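Response regulator FixJ (Bradyrhizobium japonicum, PDB 5XSO) induces expression of the regulatory genes nifA and fixK for nitrogen fixation when activated by its partner FixL. Local coordinates at residues I17-D22 / F32-A37; I91-G94 / L100-E103. All blocks are in the same frame, centred on the assembly; numbering follows the deposited sequence.

Contact 1. Residues I17-D22 / F32-A37; sequences IYVIDD and FLLDSA
I17 folds its branch point around a single methyl of L34, a compact case of a strand residue receiving the end of a helix side chain. Beginning at I17 CB, the nearest partner is already L34 CD1, at 4.0 Å. CG1 skirts the same methyl at 4.2 Å, and I17 also touches I126 of helix 119-138. The second branch, CG2, stands anti to the backbone N and makes the closest approach, 3.8 Å to L34 CD1, with the two side chains crossing at about a right angle. Two residues along the strand, on the same side, V19 offers CG2, which reaches L34 CD1 at 3.9 Å and comes at it aslant. L34 can serve both residues because its chain is stretched out: with CD1 anti to CA (chi2 170°) the methyl is carried out to the strand. Strand 16-20 and helix 24-36 are the first two elements of a beta-alpha-beta unit in the receiver domain, a CheY-like fold with helices packed on a parallel sheet, and between 17-22 and 32-37 the contact is apolar, with no hydrogen bond across it and about 105 Å² buried. Y18 points away from the helix and gives its OH to a hydrogen bond with S58 O. V41 of the adjoining strand 40-44 touches both V19 and L34, extending the apolar surface under the helix.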
ATOM      1  N   ILE A  17      -5.545   0.007 -15.664  1.00 20.67           N
ATOM      2  CA  ILE A  17      -5.811   1.358 -15.146  1.00 19.56           C
ATOM      3  C   ILE A  17      -7.236   1.407 -14.621  1.00 20.33           C
ATOM      4  O   ILE A  17      -8.169   0.978 -15.311  1.00 21.78           O
ATOM      5  CB  ILE A  17      -5.618   2.449 -16.222  1.00 18.14           C
ATOM      6  CG1 ILE A  17      -4.316   2.262 -17.037  1.00 17.85           C
ATOM      7  CG2 ILE A  17      -5.686   3.900 -15.568  1.00 17.16           C
ATOM      8  CD1 ILE A  17      -3.083   2.221 -16.137  1.00 18.31           C
ATOM      9  N   TYR A  18      -7.423   1.948 -13.421  1.00 20.52           N
ATOM     10  CA  TYR A  18      -8.757   2.138 -12.869  1.00 21.49           C
ATOM     11  C   TYR A  18      -9.046   3.632 -12.958  1.00 20.25           C
ATOM     12  O   TYR A  18      -8.469   4.424 -12.199  1.00 19.71           O
ATOM     13  CB  TYR A  18      -8.844   1.621 -11.433  1.00 23.13           C
ATOM     14  CG  TYR A  18      -8.640   0.127 -11.349  1.00 24.72           C
ATOM     15  CD1 TYR A  18      -9.539  -0.743 -11.969  1.00 25.95           C
ATOM     16  CD2 TYR A  18      -7.520  -0.409 -10.725  1.00 25.17           C
ATOM     17  CE1 TYR A  18      -9.355  -2.116 -11.923  1.00 27.63           C
ATOM     18  CE2 TYR A  18      -7.315  -1.819 -10.665  1.00 26.90           C
ATOM     19  CZ  TYR A  18      -8.234  -2.650 -11.280  1.00 28.08           C
ATOM     20  OH  TYR A  18      -8.058  -4.020 -11.280  1.00 29.96           O
ATOM     21  N   VAL A  19      -9.939   4.016 -13.868  1.00 20.06           N
ATOM     22  CA  VAL A  19     -10.281   5.432 -14.077  1.00 19.14           C
ATOM     23  C   VAL A  19     -11.489   5.790 -13.220  1.00 20.41           C
ATOM     24  O   VAL A  19     -12.531   5.120 -13.295  1.00 21.89           O
ATOM     25  CB  VAL A  19     -10.583   5.707 -15.557  1.00 21.09           C
ATOM     26  CG1 VAL A  19     -11.104   7.150 -15.764  1.00 18.06           C
ATOM     27  CG2 VAL A  19      -9.311   5.476 -16.419  1.00 17.53           C
ATOM     28  N   ILE A  20     -11.383   6.887 -12.468  1.00 20.06           N
ATOM     29  CA  ILE A  20     -12.472   7.348 -11.611  1.00 21.46           C
ATOM     30  C   ILE A  20     -12.758   8.785 -11.993  1.00 20.70           C
ATOM     31  O   ILE A  20     -11.938   9.681 -11.722  1.00 19.66           O
ATOM     32  CB  ILE A  20     -12.142   7.250 -10.118  1.00 25.95           C
ATOM     33  CG1 ILE A  20     -11.737   5.816  -9.744  1.00 25.51           C
ATOM     34  CG2 ILE A  20     -13.346   7.727  -9.332  1.00 24.20           C
ATOM     35  CD1 ILE A  20     -11.226   5.698  -8.278  1.00 24.45           C
ATOM     36  N   ASP A  21     -13.879   9.018 -12.684  1.00 21.38           N
ATOM     37  CA  ASP A  21     -14.161  10.384 -13.116  1.00 20.89           C
ATOM     38  C   ASP A  21     -15.652  10.501 -13.348  1.00 22.60           C
ATOM     39  O   ASP A  21     -16.232   9.650 -14.008  1.00 23.35           O
ATOM     40  CB  ASP A  21     -13.403  10.764 -14.395  1.00 20.11           C
ATOM     41  CG  ASP A  21     -13.282  12.265 -14.568  1.00 27.15           C
ATOM     42  OD1 ASP A  21     -14.294  13.001 -14.395  1.00 27.61           O
ATOM     43  OD2 ASP A  21     -12.153  12.725 -14.832  1.00 22.69           O
ATOM     44  N   ASP A  22     -16.280  11.510 -12.749  1.00 27.08           N
ATOM     45  CA  ASP A  22     -17.711  11.584 -13.034  1.00 35.55           C
ATOM     46  C   ASP A  22     -18.003  12.274 -14.368  1.00 36.27           C
ATOM     47  O   ASP A  22     -19.165  12.326 -14.770  1.00 31.94           O
ATOM     48  CB  ASP A  22     -18.452  12.279 -11.878  1.00 40.39           C
ATOM     49  CG  ASP A  22     -18.090  13.723 -11.740  1.00 48.33           C
ATOM     50  OD1 ASP A  22     -16.879  14.066 -11.861  1.00 36.22           O
ATOM     51  OD2 ASP A  22     -19.026  14.517 -11.489  1.00 59.45           O
ATOM     52  N   PHE A  32     -10.015   5.973 -24.495  1.00 19.73           N
ATOM     53  CA  PHE A  32      -9.422   5.854 -25.824  1.00 20.48           C
ATOM     54  C   PHE A  32      -7.892   5.922 -25.766  1.00 19.65           C
ATOM     55  O   PHE A  32      -7.197   5.048 -26.328  1.00 20.14           O
ATOM     56  CB  PHE A  32      -9.991   6.924 -26.756  1.00 24.16           C
ATOM     57  CG  PHE A  32      -9.709   6.644 -28.205  1.00 25.48           C
ATOM     58  CD1 PHE A  32      -8.623   7.263 -28.840  1.00 24.80           C
ATOM     59  CD2 PHE A  32     -10.487   5.699 -28.911  1.00 24.31           C
ATOM     60  CE1 PHE A  32      -8.352   6.967 -30.226  1.00 31.07           C
ATOM     61  CE2 PHE A  32     -10.208   5.375 -30.298  1.00 25.91           C
ATOM     62  CZ  PHE A  32      -9.146   6.030 -30.929  1.00 32.95           C
ATOM     63  N   LEU A  33      -7.345   6.952 -25.126  1.00 18.69           N
ATOM     64  CA  LEU A  33      -5.893   7.125 -25.151  1.00 18.32           C
ATOM     65  C   LEU A  33      -5.144   6.017 -24.403  1.00 17.78           C
ATOM     66  O   LEU A  33      -3.984   5.732 -24.720  1.00 18.02           O
ATOM     67  CB  LEU A  33      -5.507   8.497 -24.556  1.00 17.69           C
ATOM     68  CG  LEU A  33      -5.476   8.720 -23.041  1.00 16.55           C
ATOM     69  CD1 LEU A  33      -4.137   8.296 -22.358  1.00 16.76           C
ATOM     70  CD2 LEU A  33      -5.748  10.255 -22.681  1.00 16.41           C
ATOM     71  N   LEU A  34      -5.717   5.467 -23.329  1.00 17.23           N
ATOM     72  CA  LEU A  34      -4.999   4.414 -22.623  1.00 17.15           C
ATOM     73  C   LEU A  34      -4.960   3.140 -23.473  1.00 18.36           C
ATOM     74  O   LEU A  34      -3.964   2.398 -23.466  1.00 18.83           O
ATOM     75  CB  LEU A  34      -5.688   4.164 -21.285  1.00 16.92           C
ATOM     76  CG  LEU A  34      -5.575   5.385 -20.324  1.00 15.93           C
ATOM     77  CD1 LEU A  34      -6.500   5.134 -19.106  1.00 16.14           C
ATOM     78  CD2 LEU A  34      -4.149   5.555 -19.895  1.00 15.59           C
ATOM     79  N   ASP A  35      -6.047   2.876 -24.197  1.00 19.10           N
ATOM     80  CA  ASP A  35      -6.052   1.707 -25.073  1.00 20.49           C
ATOM     81  C   ASP A  35      -4.990   1.844 -26.153  1.00 20.98           C
ATOM     82  O   ASP A  35      -4.287   0.873 -26.470  1.00 21.96           O
ATOM     83  CB  ASP A  35      -7.415   1.520 -25.720  1.00 21.45           C
ATOM     84  CG  ASP A  35      -7.445   0.243 -26.574  1.00 23.16           C
ATOM     85  OD1 ASP A  35      -7.261  -0.847 -26.019  1.00 23.74           O
ATOM     86  OD2 ASP A  35      -7.534   0.386 -27.792  1.00 24.04           O
ATOM     87  N   SER A  36      -4.868   3.049 -26.743  1.00 20.64           N
ATOM     88  CA  SER A  36      -3.849   3.257 -27.773  1.00 21.50           C
ATOM     89  C   SER A  36      -2.450   3.023 -27.241  1.00 21.29           C
ATOM     90  O   SER A  36      -1.564   2.614 -28.001  1.00 23.65           O
ATOM     91  CB  SER A  36      -3.924   4.649 -28.408  1.00 24.22           C
ATOM     92  OG  SER A  36      -5.250   4.962 -28.820  1.00 33.31           O
ATOM     93  N   ALA A  37      -2.234   3.284 -25.966  1.00 20.08           N
ATOM     94  CA  ALA A  37      -0.939   3.023 -25.381  1.00 22.38           C
ATOM     95  C   ALA A  37      -0.766   1.567 -24.950  1.00 25.30           C
ATOM     96  O   ALA A  37       0.319   1.203 -24.486  1.00 24.86           O
ATOM     97  CB  ALA A  37      -0.717   3.983 -24.202  1.00 20.76           C
TER

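Contact 2. Residues I91-G94 / L100-E103; sequences IMTG and LAVE
A101 presses its one methyl between two side chains of a strand: CB lies 4.0 Å from I91 CG2 and 4.1 Å from T93 CG2. So small a side chain is consistent with helix 98-106 lying close to the sheet, the CA atoms of I91 and A101 being 6.4 Å apart. I91 meets it with the branch that stands anti to the backbone N, while T93 splits its two tips between different tasks. Its CG2 faces A101, and OG1, anti to the backbone N (chi1 180°), gives its proton to G94 O over 2.8 Å, on a lone pair in the carbonyl plane with a C=O···OG1 angle of 133°. Replacing T93 by an alanine would probably leave G94 O without this donor and open a gap beside the A101 methyl. T93 sits where receiver domains carry their switch hydroxyl, and the bond to G94 O is its setting in this unphosphorylated protein. Around the contact, strand 89-93 is hydrogen-bonded through M92 to S64 of strand 61-65 and through I91 and T93 to L113 of strand 111-114, while L100 and E103 of the covering helix lean on I74 of helix 73-82.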
ATOM      1  N   ILE A  91      -3.646  11.723  -9.532  1.00 16.36           N
ATOM      2  CA  ILE A  91      -4.758  12.647  -9.338  1.00 16.52           C
ATOM      3  C   ILE A  91      -4.781  13.631 -10.494  1.00 15.65           C
ATOM      4  O   ILE A  91      -3.762  14.283 -10.770  1.00 15.99           O
ATOM      5  CB  ILE A  91      -4.618  13.402  -8.000  1.00 17.56           C
ATOM      6  CG1 ILE A  91      -4.602  12.415  -6.817  1.00 18.84           C
ATOM      7  CG2 ILE A  91      -5.690  14.475  -7.890  1.00 17.87           C
ATOM      8  CD1 ILE A  91      -5.881  11.661  -6.664  1.00 19.67           C
ATOM      9  N   MET A  92      -5.938  13.734 -11.184  1.00 15.45           N
ATOM     10  CA  MET A  92      -6.186  14.720 -12.229  1.00 15.25           C
ATOM     11  C   MET A  92      -6.899  15.920 -11.610  1.00 15.99           C
ATOM     12  O   MET A  92      -7.801  15.748 -10.797  1.00 16.50           O
ATOM     13  CB  MET A  92      -7.056  14.156 -13.370  1.00 14.86           C
ATOM     14  CG  MET A  92      -6.496  12.893 -13.934  1.00 14.35           C
ATOM     15  SD  MET A  92      -7.619  12.379 -15.270  1.00 16.28           S
ATOM     16  CE  MET A  92      -8.882  11.624 -14.260  1.00 18.61           C
ATOM     17  N   THR A  93      -6.498  17.131 -11.988  1.00 16.54           N
ATOM     18  CA  THR A  93      -7.032  18.295 -11.275  1.00 17.49           C
ATOM     19  C   THR A  93      -7.015  19.520 -12.182  1.00 18.06           C
ATOM     20  O   THR A  93      -6.094  19.704 -12.997  1.00 17.99           O
ATOM     21  CB  THR A  93      -6.224  18.599  -9.973  1.00 18.95           C
ATOM     22  OG1 THR A  93      -6.788  19.754  -9.314  1.00 19.37           O
ATOM     23  CG2 THR A  93      -4.728  18.898 -10.270  1.00 18.43           C
ATOM     24  N   GLY A  94      -8.030  20.394 -12.023  1.00 18.89           N
ATOM     25  CA  GLY A  94      -7.921  21.741 -12.567  1.00 19.85           C
ATOM     26  C   GLY A  94      -6.956  22.573 -11.717  1.00 20.66           C
ATOM     27  O   GLY A  94      -6.601  22.180 -10.602  1.00 20.68           O
ATOM     28  N   LEU A 100      -5.689  20.745  -3.239  1.00 25.61           N
ATOM     29  CA  LEU A 100      -6.310  19.489  -2.815  1.00 25.39           C
ATOM     30  C   LEU A 100      -5.496  18.299  -3.305  1.00 24.19           C
ATOM     31  O   LEU A 100      -5.250  17.336  -2.555  1.00 24.85           O
ATOM     32  CB  LEU A 100      -7.730  19.453  -3.356  1.00 27.88           C
ATOM     33  CG  LEU A 100      -8.691  18.340  -2.944  1.00 47.84           C
ATOM     34  CD1 LEU A 100      -8.652  18.124  -1.446  1.00 58.90           C
ATOM     35  CD2 LEU A 100     -10.076  18.773  -3.399  1.00 52.60           C
ATOM     36  N   ALA A 101      -5.060  18.350  -4.573  1.00 22.70           N
ATOM     37  CA  ALA A 101      -4.117  17.366  -5.074  1.00 21.81           C
ATOM     38  C   ALA A 101      -2.880  17.275  -4.198  1.00 23.06           C
ATOM     39  O   ALA A 101      -2.328  16.179  -4.001  1.00 23.04           O
ATOM     40  CB  ALA A 101      -3.713  17.719  -6.508  1.00 20.60           C
ATOM     41  N   VAL A 102      -2.406  18.424  -3.688  1.00 24.30           N
ATOM     42  CA  VAL A 102      -1.246  18.393  -2.812  1.00 25.73           C
ATOM     43  C   VAL A 102      -1.553  17.572  -1.555  1.00 27.03           C
ATOM     44  O   VAL A 102      -0.737  16.761  -1.106  1.00 27.67           O
ATOM     45  CB  VAL A 102      -0.814  19.830  -2.450  1.00 27.05           C
ATOM     46  CG1 VAL A 102       0.238  19.767  -1.391  1.00 28.83           C
ATOM     47  CG2 VAL A 102      -0.238  20.541  -3.690  1.00 29.79           C
ATOM     48  N   GLU A 103      -2.725  17.780  -0.967  1.00 27.70           N
ATOM     49  CA  GLU A 103      -3.079  17.016   0.230  1.00 29.32           C
ATOM     50  C   GLU A 103      -3.095  15.520  -0.078  1.00 28.49           C
ATOM     51  O   GLU A 103      -2.626  14.699   0.723  1.00 29.85           O
ATOM     52  CB  GLU A 103      -4.449  17.457   0.742  1.00 30.19           C
ATOM     53  CG  GLU A 103      -4.483  18.607   1.690  1.00 58.29           C
ATOM     54  CD  GLU A 103      -3.650  18.360   2.948  1.00 58.41           C
ATOM     55  OE1 GLU A 103      -4.035  17.502   3.776  1.00 59.98           O
ATOM     56  OE2 GLU A 103      -2.612  19.036   3.091  1.00 57.86           O
TER

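In the fold
Contacts 1 and 2 repeat one principle, a helix laid on the parallel sheet of the receiver domain by a few apolar groups, on two different faces: helix 24-36 packs on one and helix 98-106 on the other. Their centres are 18 Å apart, yet side chains bridge them, D21 OD2 lying 3.5 Å from M92 CE in plain packing. M92, turned away from contact 2, also touches M26 and L30 of helix 24-36. Both strands lead to the probable magnesium site, to which D21, D22, D65 and R67 are assigned. The side chain of V19 is about 8 Å from that of D65, and the side chain of T93 about 7 Å from it.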